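Long-range contact in retinol dehydratase (Spodoptera frugiperda, PDB 1FMJ), which converts retinol to anhydroretinol and belongs to the sulfotransferase family, here holding the spent cofactor adenosine-3',5'-diphosphate beside retinol: residues M78-F92 / K268-L282. Sequence-based numbering, arbitrary orientation.
Sequences MTQELVWLIENDLNF and KKLSEEQIQRLCEHL. With HG (mercury (II) ion), chain D; A3P (adenosine-3'-5'-diphosphate), chain G.
The Phe92 ring carries the Arg277 guanidinium on one face, stacked flat (planes 20° apart, centres 4.3 Å), has Leu85 CD2 over the other near the rim, and turns its CE2 edge to the face of His281. That edge-to-face pair stands at 81°, ring centroids 5.2 Å apart. With CG of Arg277 anti to the backbone N (chi1 -169°) and the chain straight to NE, the guanidinium reaches over the ring. At the edge of the His281 imidazole, NE2 donates to Glu81 OE1 (2.8 Å) on the anti side of a carboxylate nearly coplanar with the ring. Leu85 CD1 rests 3.6 Å from His281 CD2. Between the roughly antiparallel helices 76-87 and 272-281, Leu278 meets Leu85 and Ile86; Leu90, in the loop after the first, touches Leu278 and, through CD1, Leu270 CD2 (3.6 Å). Leu282 packs on Leu82. At the far end, Lys268 NZ forms a salt bridge with Glu87 OE1 (3.0 Å) and also bonds to Leu266 O. Leu282 O accepts from N6 of adenosine-3',5'-diphosphate (2.8 Å), and Met78 CG packs against its adenine. Were His281 an alanine, Glu81 OE1 would probably lose its donor and the edge of Phe92 the ring face it meets. In this mixed interface, a leucine-rich centre flanked by polar pairs, Glu81 is held by His281 and, through OE2, Arg102, which would tend to favour a charged carboxylate and fix the imidazole's tilt, while buried His281 ND1 has no partner in the model.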
ATOM      1  N   MET A  78      -1.829  -9.682  -2.758  1.00 18.95           N
ATOM      2  CA  MET A  78      -2.680 -10.747  -3.282  1.00 19.52           C
ATOM      3  C   MET A  78      -3.214 -10.333  -4.634  1.00 18.92           C
ATOM      4  O   MET A  78      -3.098 -11.058  -5.623  1.00 19.65           O
ATOM      5  CB  MET A  78      -3.894 -10.969  -2.386  1.00 22.52           C
ATOM      6  CG  MET A  78      -3.585 -11.326  -0.969  1.00 24.60           C
ATOM      7  SD  MET A  78      -5.090 -11.310  -0.034  1.00 26.73           S
ATOM      8  CE  MET A  78      -5.883 -12.798  -0.671  1.00 23.49           C
ATOM      9  N   THR A  79      -3.830  -9.156  -4.647  1.00 17.52           N
ATOM     10  CA  THR A  79      -4.426  -8.597  -5.849  1.00 16.42           C
ATOM     11  C   THR A  79      -3.400  -8.485  -6.968  1.00 15.84           C
ATOM     12  O   THR A  79      -3.690  -8.817  -8.117  1.00 15.05           O
ATOM     13  CB  THR A  79      -5.012  -7.201  -5.569  1.00 16.22           C
ATOM     14  OG1 THR A  79      -5.913  -7.278  -4.461  1.00 16.55           O
ATOM     15  CG2 THR A  79      -5.769  -6.680  -6.792  1.00 16.51           C
ATOM     16  N   GLN A  80      -2.200  -8.017  -6.640  1.00 16.37           N
ATOM     17  CA  GLN A  80      -1.159  -7.886  -7.660  1.00 17.31           C
ATOM     18  C   GLN A  80      -0.869  -9.225  -8.322  1.00 15.66           C
ATOM     19  O   GLN A  80      -0.704  -9.301  -9.532  1.00 14.93           O
ATOM     20  CB  GLN A  80       0.137  -7.356  -7.056  1.00 18.58           C
ATOM     21  CG  GLN A  80       0.112  -5.880  -6.760  1.00 20.19           C
ATOM     22  CD  GLN A  80       1.386  -5.413  -6.121  1.00 20.64           C
ATOM     23  OE1 GLN A  80       2.437  -5.394  -6.755  1.00 20.92           O
ATOM     24  NE2 GLN A  80       1.306  -5.035  -4.854  1.00 20.90           N
ATOM     25  N   GLU A  81      -0.800 -10.275  -7.516  1.00 18.01           N
ATOM     26  CA  GLU A  81      -0.506 -11.604  -8.031  1.00 17.89           C
ATOM     27  C   GLU A  81      -1.638 -12.110  -8.901  1.00 18.99           C
ATOM     28  O   GLU A  81      -1.400 -12.613 -10.004  1.00 18.78           O
ATOM     29  CB  GLU A  81      -0.254 -12.578  -6.880  1.00 18.21           C
ATOM     30  CG  GLU A  81       0.192 -13.970  -7.329  1.00 19.28           C
ATOM     31  CD  GLU A  81       1.614 -14.011  -7.875  1.00 20.24           C
ATOM     32  OE1 GLU A  81       2.089 -15.123  -8.189  1.00 21.52           O
ATOM     33  OE2 GLU A  81       2.261 -12.947  -7.988  1.00 19.14           O
ATOM     34  N   LEU A  82      -2.868 -11.981  -8.405  1.00 19.77           N
ATOM     35  CA  LEU A  82      -4.035 -12.419  -9.159  1.00 20.31           C
ATOM     36  C   LEU A  82      -4.080 -11.700 -10.501  1.00 19.34           C
ATOM     37  O   LEU A  82      -4.184 -12.330 -11.556  1.00 18.81           O
ATOM     38  CB  LEU A  82      -5.322 -12.112  -8.386  1.00 19.83           C
ATOM     39  CG  LEU A  82      -5.568 -12.894  -7.101  1.00 22.06           C
ATOM     40  CD1 LEU A  82      -6.835 -12.371  -6.413  1.00 22.84           C
ATOM     41  CD2 LEU A  82      -5.698 -14.369  -7.426  1.00 20.83           C
ATOM     42  N   VAL A  83      -4.000 -10.372 -10.444  1.00 18.07           N
ATOM     43  CA  VAL A  83      -4.040  -9.532 -11.635  1.00 17.05           C
ATOM     44  C   VAL A  83      -2.929  -9.847 -12.635  1.00 17.89           C
ATOM     45  O   VAL A  83      -3.151  -9.810 -13.842  1.00 18.38           O
ATOM     46  CB  VAL A  83      -3.951  -8.027 -11.247  1.00 17.05           C
ATOM     47  CG1 VAL A  83      -3.731  -7.168 -12.486  1.00 16.72           C
ATOM     48  CG2 VAL A  83      -5.224  -7.592 -10.535  1.00 16.80           C
ATOM     49  N   TRP A  84      -1.732 -10.154 -12.150  1.00 18.88           N
ATOM     50  CA  TRP A  84      -0.639 -10.436 -13.066  1.00 20.68           C
ATOM     51  C   TRP A  84      -0.838 -11.766 -13.759  1.00 21.32           C
ATOM     52  O   TRP A  84      -0.658 -11.872 -14.965  1.00 22.04           O
ATOM     53  CB  TRP A  84       0.709 -10.449 -12.341  1.00 20.14           C
ATOM     54  CG  TRP A  84       1.875 -10.210 -13.265  1.00 21.19           C
ATOM     55  CD1 TRP A  84       2.394  -8.999 -13.638  1.00 20.15           C
ATOM     56  CD2 TRP A  84       2.647 -11.203 -13.951  1.00 22.16           C
ATOM     57  NE1 TRP A  84       3.439  -9.179 -14.511  1.00 21.66           N
ATOM     58  CE2 TRP A  84       3.619 -10.520 -14.720  1.00 21.96           C
ATOM     59  CE3 TRP A  84       2.614 -12.604 -13.991  1.00 22.82           C
ATOM     60  CZ2 TRP A  84       4.554 -11.191 -15.520  1.00 22.41           C
ATOM     61  CZ3 TRP A  84       3.546 -13.272 -14.790  1.00 22.71           C
ATOM     62  CH2 TRP A  84       4.501 -12.562 -15.541  1.00 22.73           C
ATOM     63  N   LEU A  85      -1.202 -12.784 -12.997  1.00 22.15           N
ATOM     64  CA  LEU A  85      -1.406 -14.106 -13.575  1.00 23.31           C
ATOM     65  C   LEU A  85      -2.544 -14.108 -14.584  1.00 24.27           C
ATOM     66  O   LEU A  85      -2.435 -14.721 -15.646  1.00 23.63           O
ATOM     67  CB  LEU A  85      -1.680 -15.132 -12.470  1.00 23.12           C
ATOM     68  CG  LEU A  85      -0.426 -15.521 -11.681  1.00 23.93           C
ATOM     69  CD1 LEU A  85      -0.783 -16.318 -10.429  1.00 22.73           C
ATOM     70  CD2 LEU A  85       0.494 -16.322 -12.600  1.00 23.58           C
ATOM     71  N   ILE A  86      -3.627 -13.409 -14.251  1.00 24.74           N
ATOM     72  CA  ILE A  86      -4.790 -13.337 -15.125  1.00 26.39           C
ATOM     73  C   ILE A  86      -4.494 -12.598 -16.430  1.00 27.17           C
ATOM     74  O   ILE A  86      -4.983 -12.985 -17.488  1.00 28.38           O
ATOM     75  CB  ILE A  86      -5.973 -12.662 -14.403  1.00 25.99           C
ATOM     76  CG1 ILE A  86      -6.375 -13.517 -13.194  1.00 26.70           C
ATOM     77  CG2 ILE A  86      -7.148 -12.486 -15.368  1.00 27.23           C
ATOM     78  CD1 ILE A  86      -7.544 -12.976 -12.391  1.00 27.79           C
ATOM     79  N   GLU A  87      -3.697 -11.537 -16.352  1.00 28.21           N
ATOM     80  CA  GLU A  87      -3.334 -10.775 -17.541  1.00 28.05           C
ATOM     81  C   GLU A  87      -2.273 -11.528 -18.337  1.00 28.38           C
ATOM     82  O   GLU A  87      -2.076 -11.256 -19.515  1.00 28.81           O
ATOM     83  CB  GLU A  87      -2.788  -9.390 -17.160  1.00 28.34           C
ATOM     84  CG  GLU A  87      -3.773  -8.469 -16.456  1.00 29.06           C
ATOM     85  CD  GLU A  87      -4.886  -7.989 -17.368  1.00 30.32           C
ATOM     86  OE1 GLU A  87      -5.414  -8.810 -18.144  1.00 30.26           O
ATOM     87  OE2 GLU A  87      -5.250  -6.795 -17.300  1.00 29.99           O
ATOM     88  N   ASN A  88      -1.595 -12.481 -17.699  1.00 28.43           N
ATOM     89  CA  ASN A  88      -0.545 -13.233 -18.388  1.00 29.55           C
ATOM     90  C   ASN A  88      -0.789 -14.724 -18.629  1.00 30.00           C
ATOM     91  O   ASN A  88       0.133 -15.534 -18.532  1.00 29.10           O
ATOM     92  CB  ASN A  88       0.791 -13.033 -17.667  1.00 29.24           C
ATOM     93  CG  ASN A  88       1.447 -11.707 -18.022  1.00 31.10           C
ATOM     94  OD1 ASN A  88       1.977 -11.540 -19.126  1.00 32.08           O
ATOM     95  ND2 ASN A  88       1.403 -10.751 -17.096  1.00 28.65           N
ATOM     96  N   ASP A  89      -2.033 -15.082 -18.936  1.00 31.44           N
ATOM     97  CA  ASP A  89      -2.385 -16.469 -19.240  1.00 32.44           C
ATOM     98  C   ASP A  89      -2.006 -17.477 -18.165  1.00 32.82           C
ATOM     99  O   ASP A  89      -1.554 -18.581 -18.476  1.00 31.99           O
ATOM    100  CB  ASP A  89      -1.721 -16.886 -20.551  1.00 34.18           C
ATOM    101  CG  ASP A  89      -2.058 -15.955 -21.692  1.00 35.98           C
ATOM    102  OD1 ASP A  89      -3.258 -15.784 -21.979  1.00 37.23           O
ATOM    103  OD2 ASP A  89      -1.123 -15.392 -22.302  1.00 37.84           O
ATOM    104  N   LEU A  90      -2.198 -17.103 -16.906  1.00 32.24           N
ATOM    105  CA  LEU A  90      -1.869 -17.988 -15.798  1.00 32.61           C
ATOM    106  C   LEU A  90      -0.522 -18.677 -15.976  1.00 32.38           C
ATOM    107  O   LEU A  90      -0.398 -19.886 -15.777  1.00 32.99           O
ATOM    108  CB  LEU A  90      -2.965 -19.041 -15.604  1.00 31.75           C
ATOM    109  CG  LEU A  90      -4.307 -18.504 -15.105  1.00 31.59           C
ATOM    110  CD1 LEU A  90      -5.124 -18.014 -16.290  1.00 32.83           C
ATOM    111  CD2 LEU A  90      -5.055 -19.597 -14.366  1.00 32.28           C
ATOM    112  N   ASN A  91       0.484 -17.898 -16.363  1.00 32.58           N
ATOM    113  CA  ASN A  91       1.832 -18.418 -16.542  1.00 32.47           C
ATOM    114  C   ASN A  91       2.508 -18.330 -15.177  1.00 32.79           C
ATOM    115  O   ASN A  91       3.222 -17.365 -14.884  1.00 33.26           O
ATOM    116  CB  ASN A  91       2.597 -17.569 -17.558  1.00 31.97           C
ATOM    117  CG  ASN A  91       3.959 -18.149 -17.900  1.00 30.89           C
ATOM    118  OD1 ASN A  91       4.670 -18.652 -17.036  1.00 31.61           O
ATOM    119  ND2 ASN A  91       4.333 -18.062 -19.167  1.00 31.75           N
ATOM    120  N   PHE A  92       2.268 -19.329 -14.333  1.00 33.06           N
ATOM    121  CA  PHE A  92       2.847 -19.335 -12.997  1.00 33.58           C
ATOM    122  C   PHE A  92       4.365 -19.359 -13.053  1.00 33.90           C
ATOM    123  O   PHE A  92       5.033 -18.723 -12.240  1.00 33.58           O
ATOM    124  CB  PHE A  92       2.344 -20.537 -12.194  1.00 33.58           C
ATOM    125  CG  PHE A  92       0.861 -20.547 -11.986  1.00 33.35           C
ATOM    126  CD1 PHE A  92       0.001 -20.835 -13.039  1.00 33.11           C
ATOM    127  CD2 PHE A  92       0.321 -20.251 -10.737  1.00 33.18           C
ATOM    128  CE1 PHE A  92      -1.377 -20.831 -12.854  1.00 32.94           C
ATOM    129  CE2 PHE A  92      -1.055 -20.244 -10.539  1.00 32.70           C
ATOM    130  CZ  PHE A  92      -1.907 -20.536 -11.600  1.00 33.23           C
ATOM    131  N   LYS A 268     -11.106 -11.167 -19.170  1.00 34.07           N
ATOM    132  CA  LYS A 268     -10.462 -12.468 -19.316  1.00 34.47           C
ATOM    133  C   LYS A 268     -11.362 -13.588 -18.790  1.00 34.73           C
ATOM    134  O   LYS A 268     -11.942 -13.469 -17.712  1.00 35.22           O
ATOM    135  CB  LYS A 268      -9.137 -12.481 -18.546  1.00 34.25           C
ATOM    136  CG  LYS A 268      -8.166 -11.364 -18.927  1.00 34.44           C
ATOM    137  CD  LYS A 268      -7.603 -11.554 -20.331  1.00 35.36           C
ATOM    138  CE  LYS A 268      -6.578 -10.482 -20.664  1.00 34.76           C
ATOM    139  NZ  LYS A 268      -7.146  -9.106 -20.527  1.00 36.49           N
ATOM    140  N   LYS A 269     -11.483 -14.670 -19.550  1.00 34.49           N
ATOM    141  CA  LYS A 269     -12.309 -15.790 -19.119  1.00 35.50           C
ATOM    142  C   LYS A 269     -11.456 -16.910 -18.540  1.00 35.35           C
ATOM    143  O   LYS A 269     -10.396 -17.246 -19.072  1.00 35.20           O
ATOM    144  CB  LYS A 269     -13.165 -16.316 -20.278  1.00 37.54           C
ATOM    145  CG  LYS A 269     -14.390 -15.451 -20.582  1.00 38.89           C
ATOM    146  CD  LYS A 269     -15.339 -15.388 -19.382  1.00 41.45           C
ATOM    147  CE  LYS A 269     -16.499 -14.416 -19.625  1.00 42.26           C
ATOM    148  NZ  LYS A 269     -17.456 -14.379 -18.479  1.00 42.85           N
ATOM    149  N   LEU A 270     -11.934 -17.480 -17.439  1.00 35.22           N
ATOM    150  CA  LEU A 270     -11.232 -18.555 -16.751  1.00 35.15           C
ATOM    151  C   LEU A 270     -12.156 -19.745 -16.542  1.00 35.33           C
ATOM    152  O   LEU A 270     -13.347 -19.575 -16.305  1.00 35.17           O
ATOM    153  CB  LEU A 270     -10.747 -18.073 -15.385  1.00 34.10           C
ATOM    154  CG  LEU A 270      -9.923 -16.790 -15.315  1.00 33.17           C
ATOM    155  CD1 LEU A 270      -9.687 -16.422 -13.857  1.00 32.95           C
ATOM    156  CD2 LEU A 270      -8.608 -16.986 -16.044  1.00 32.62           C
ATOM    157  N   SER A 271     -11.605 -20.948 -16.624  1.00 36.42           N
ATOM    158  CA  SER A 271     -12.405 -22.141 -16.401  1.00 37.24           C
ATOM    159  C   SER A 271     -12.438 -22.337 -14.892  1.00 38.26           C
ATOM    160  O   SER A 271     -11.630 -21.752 -14.166  1.00 38.25           O
ATOM    161  CB  SER A 271     -11.766 -23.357 -17.065  1.00 36.00           C
ATOM    162  OG  SER A 271     -10.640 -23.798 -16.334  1.00 37.20           O
ATOM    163  N   GLU A 272     -13.367 -23.152 -14.414  1.00 39.17           N
ATOM    164  CA  GLU A 272     -13.470 -23.391 -12.984  1.00 40.91           C
ATOM    165  C   GLU A 272     -12.176 -23.995 -12.446  1.00 40.70           C
ATOM    166  O   GLU A 272     -11.806 -23.770 -11.293  1.00 41.38           O
ATOM    167  CB  GLU A 272     -14.650 -24.313 -12.684  1.00 42.32           C
ATOM    168  CG  GLU A 272     -14.867 -24.575 -11.206  1.00 45.40           C
ATOM    169  CD  GLU A 272     -16.131 -25.366 -10.942  1.00 47.31           C
ATOM    170  OE1 GLU A 272     -16.291 -26.447 -11.550  1.00 48.63           O
ATOM    171  OE2 GLU A 272     -16.962 -24.911 -10.124  1.00 48.04           O
ATOM    172  N   GLU A 273     -11.489 -24.759 -13.289  1.00 40.13           N
ATOM    173  CA  GLU A 273     -10.237 -25.389 -12.893  1.00 39.30           C
ATOM    174  C   GLU A 273      -9.172 -24.312 -12.752  1.00 39.15           C
ATOM    175  O   GLU A 273      -8.416 -24.305 -11.783  1.00 39.50           O
ATOM    176  CB  GLU A 273      -9.810 -26.417 -13.934  1.00 39.51           C
ATOM    177  N   GLN A 274      -9.126 -23.402 -13.723  1.00 38.38           N
ATOM    178  CA  GLN A 274      -8.159 -22.313 -13.710  1.00 37.53           C
ATOM    179  C   GLN A 274      -8.367 -21.450 -12.470  1.00 37.04           C
ATOM    180  O   GLN A 274      -7.409 -20.993 -11.848  1.00 37.44           O
ATOM    181  CB  GLN A 274      -8.305 -21.460 -14.972  1.00 36.78           C
ATOM    182  CG  GLN A 274      -8.082 -22.241 -16.260  1.00 37.34           C
ATOM    183  CD  GLN A 274      -8.192 -21.386 -17.512  1.00 36.70           C
ATOM    184  OE1 GLN A 274      -9.201 -20.721 -17.743  1.00 37.50           O
ATOM    185  NE2 GLN A 274      -7.150 -21.411 -18.334  1.00 37.25           N
ATOM    186  N   ILE A 275      -9.623 -21.238 -12.106  1.00 36.34           N
ATOM    187  CA  ILE A 275      -9.938 -20.430 -10.939  1.00 36.35           C
ATOM    188  C   ILE A 275      -9.513 -21.128  -9.650  1.00 36.42           C
ATOM    189  O   ILE A 275      -8.926 -20.506  -8.764  1.00 36.94           O
ATOM    190  CB  ILE A 275     -11.443 -20.099 -10.894  1.00 36.53           C
ATOM    191  CG1 ILE A 275     -11.810 -19.260 -12.125  1.00 36.08           C
ATOM    192  CG2 ILE A 275     -11.783 -19.345  -9.609  1.00 35.84           C
ATOM    193  CD1 ILE A 275     -13.257 -18.857 -12.202  1.00 37.53           C
ATOM    194  N   GLN A 276      -9.797 -22.422  -9.552  1.00 35.98           N
ATOM    195  CA  GLN A 276      -9.434 -23.189  -8.368  1.00 35.09           C
ATOM    196  C   GLN A 276      -7.920 -23.241  -8.235  1.00 34.35           C
ATOM    197  O   GLN A 276      -7.389 -23.339  -7.130  1.00 33.36           O
ATOM    198  CB  GLN A 276     -10.006 -24.604  -8.458  1.00 34.85           C
ATOM    199  N   ARG A 277      -7.225 -23.167  -9.366  1.00 33.90           N
ATOM    200  CA  ARG A 277      -5.771 -23.209  -9.353  1.00 34.12           C
ATOM    201  C   ARG A 277      -5.198 -21.874  -8.870  1.00 33.57           C
ATOM    202  O   ARG A 277      -4.141 -21.830  -8.241  1.00 33.63           O
ATOM    203  CB  ARG A 277      -5.237 -23.532 -10.745  1.00 35.12           C
ATOM    204  CG  ARG A 277      -3.755 -23.852 -10.755  1.00 38.03           C
ATOM    205  CD  ARG A 277      -3.251 -24.087 -12.160  1.00 40.14           C
ATOM    206  NE  ARG A 277      -1.830 -24.409 -12.176  1.00 42.40           N
ATOM    207  CZ  ARG A 277      -1.117 -24.572 -13.286  1.00 43.46           C
ATOM    208  NH1 ARG A 277      -1.695 -24.440 -14.473  1.00 44.79           N
ATOM    209  NH2 ARG A 277       0.174 -24.868 -13.209  1.00 44.17           N
ATOM    210  N   LEU A 278      -5.897 -20.785  -9.178  1.00 32.78           N
ATOM    211  CA  LEU A 278      -5.467 -19.462  -8.740  1.00 32.13           C
ATOM    212  C   LEU A 278      -5.723 -19.364  -7.251  1.00 31.76           C
ATOM    213  O   LEU A 278      -4.905 -18.837  -6.502  1.00 31.05           O
ATOM    214  CB  LEU A 278      -6.262 -18.365  -9.444  1.00 31.86           C
ATOM    215  CG  LEU A 278      -5.847 -17.962 -10.850  1.00 32.71           C
ATOM    216  CD1 LEU A 278      -6.929 -17.073 -11.455  1.00 32.13           C
ATOM    217  CD2 LEU A 278      -4.504 -17.241 -10.790  1.00 32.71           C
ATOM    218  N   CYS A 279      -6.870 -19.881  -6.827  1.00 32.14           N
ATOM    219  CA  CYS A 279      -7.230 -19.845  -5.421  1.00 32.77           C
ATOM    220  C   CYS A 279      -6.209 -20.605  -4.585  1.00 32.58           C
ATOM    221  O   CYS A 279      -5.740 -20.100  -3.570  1.00 32.88           O
ATOM    222  CB  CYS A 279      -8.623 -20.438  -5.209  1.00 33.62           C
ATOM    223  SG  CYS A 279      -9.339 -19.996  -3.603  1.00 36.44           S
ATOM    224  N   GLU A 280      -5.849 -21.811  -5.007  1.00 32.85           N
ATOM    225  CA  GLU A 280      -4.883 -22.583  -4.243  1.00 32.25           C
ATOM    226  C   GLU A 280      -3.521 -21.897  -4.248  1.00 31.18           C
ATOM    227  O   GLU A 280      -2.766 -21.990  -3.277  1.00 30.23           O
ATOM    228  CB  GLU A 280      -4.786 -24.019  -4.778  1.00 34.65           C
ATOM    229  CG  GLU A 280      -4.550 -24.160  -6.274  1.00 38.04           C
ATOM    230  CD  GLU A 280      -4.822 -25.578  -6.770  1.00 39.56           C
ATOM    231  OE1 GLU A 280      -4.198 -26.526  -6.245  1.00 40.61           O
ATOM    232  OE2 GLU A 280      -5.663 -25.744  -7.678  1.00 39.23           O
ATOM    233  N   HIS A 281      -3.222 -21.183  -5.329  1.00 29.73           N
ATOM    234  CA  HIS A 281      -1.953 -20.468  -5.437  1.00 28.54           C
ATOM    235  C   HIS A 281      -1.870 -19.353  -4.403  1.00 26.88           C
ATOM    236  O   HIS A 281      -0.782 -18.962  -3.992  1.00 25.61           O
ATOM    237  CB  HIS A 281      -1.794 -19.867  -6.836  1.00 28.68           C
ATOM    238  CG  HIS A 281      -0.540 -19.066  -7.013  1.00 29.45           C
ATOM    239  ND1 HIS A 281       0.714 -19.637  -7.037  1.00 28.51           N
ATOM    240  CD2 HIS A 281      -0.348 -17.733  -7.156  1.00 28.87           C
ATOM    241  CE1 HIS A 281       1.624 -18.692  -7.185  1.00 28.69           C
ATOM    242  NE2 HIS A 281       1.007 -17.527  -7.260  1.00 29.95           N
ATOM    243  N   LEU A 282      -3.020 -18.835  -3.986  1.00 27.18           N
ATOM    244  CA  LEU A 282      -3.029 -17.756  -3.014  1.00 26.91           C
ATOM    245  C   LEU A 282      -3.254 -18.241  -1.597  1.00 27.34           C
ATOM    246  O   LEU A 282      -3.550 -17.439  -0.713  1.00 27.30           O
ATOM    247  CB  LEU A 282      -4.105 -16.721  -3.350  1.00 27.48           C
ATOM    248  CG  LEU A 282      -4.043 -15.902  -4.639  1.00 28.33           C
ATOM    249  CD1 LEU A 282      -4.732 -14.570  -4.360  1.00 29.09           C
ATOM    250  CD2 LEU A 282      -2.613 -15.654  -5.086  1.00 28.62           C
TER
HETATM  251 HG    HG D 452      -8.684 -22.361  -3.041  1.00 83.20          HG
HETATM  252  P1  A3P G 400      -2.014  -9.000   7.997  1.00 19.06           P
HETATM  253  O1P A3P G 400      -0.977  -8.092   8.519  1.00 16.83           O
HETATM  254  O2P A3P G 400      -1.572 -10.410   8.044  1.00 17.81           O
HETATM  255  O3P A3P G 400      -3.264  -8.844   8.757  1.00 18.66           O
HETATM  256  P2  A3P G 400      -0.790  -5.366   1.453  1.00 21.28           P
HETATM  257  O4P A3P G 400      -0.357  -6.340   0.438  1.00 20.76           O
HETATM  258  O5P A3P G 400      -1.709  -4.370   0.863  1.00 21.66           O
HETATM  259  O6P A3P G 400       0.402  -4.702   2.056  1.00 21.62           O
HETATM  260  O5' A3P G 400      -1.568  -6.131   2.595  1.00 19.11           O
HETATM  261  C5' A3P G 400      -0.949  -7.140   3.376  1.00 18.13           C
HETATM  262  C4' A3P G 400      -1.984  -7.907   4.204  1.00 18.27           C
HETATM  263  O4' A3P G 400      -2.524  -8.970   3.370  1.00 18.03           O
HETATM  264  C3' A3P G 400      -1.363  -8.613   5.411  1.00 19.24           C
HETATM  265  O3' A3P G 400      -2.329  -8.614   6.488  1.00 17.53           O
HETATM  266  C2' A3P G 400      -1.004  -9.958   4.814  1.00 19.22           C
HETATM  267  O2' A3P G 400      -0.625 -11.006   5.701  1.00 20.35           O
HETATM  268  C1' A3P G 400      -2.253 -10.232   3.991  1.00 19.09           C
HETATM  269  N9  A3P G 400      -2.044 -11.267   2.970  1.00 18.07           N
HETATM  270  C8  A3P G 400      -1.017 -11.402   2.049  1.00 18.71           C
HETATM  271  N7  A3P G 400      -1.116 -12.441   1.263  1.00 19.54           N
HETATM  272  C5  A3P G 400      -2.291 -13.052   1.680  1.00 19.40           C
HETATM  273  C6  A3P G 400      -2.996 -14.231   1.254  1.00 20.30           C
HETATM  274  N6  A3P G 400      -2.570 -15.019   0.261  1.00 19.88           N
HETATM  275  N1  A3P G 400      -4.181 -14.563   1.907  1.00 19.18           N
HETATM  276  C2  A3P G 400      -4.654 -13.780   2.930  1.00 20.75           C
HETATM  277  N3  A3P G 400      -4.075 -12.642   3.424  1.00 17.53           N
HETATM  278  C4  A3P G 400      -2.890 -12.334   2.749  1.00 18.88           C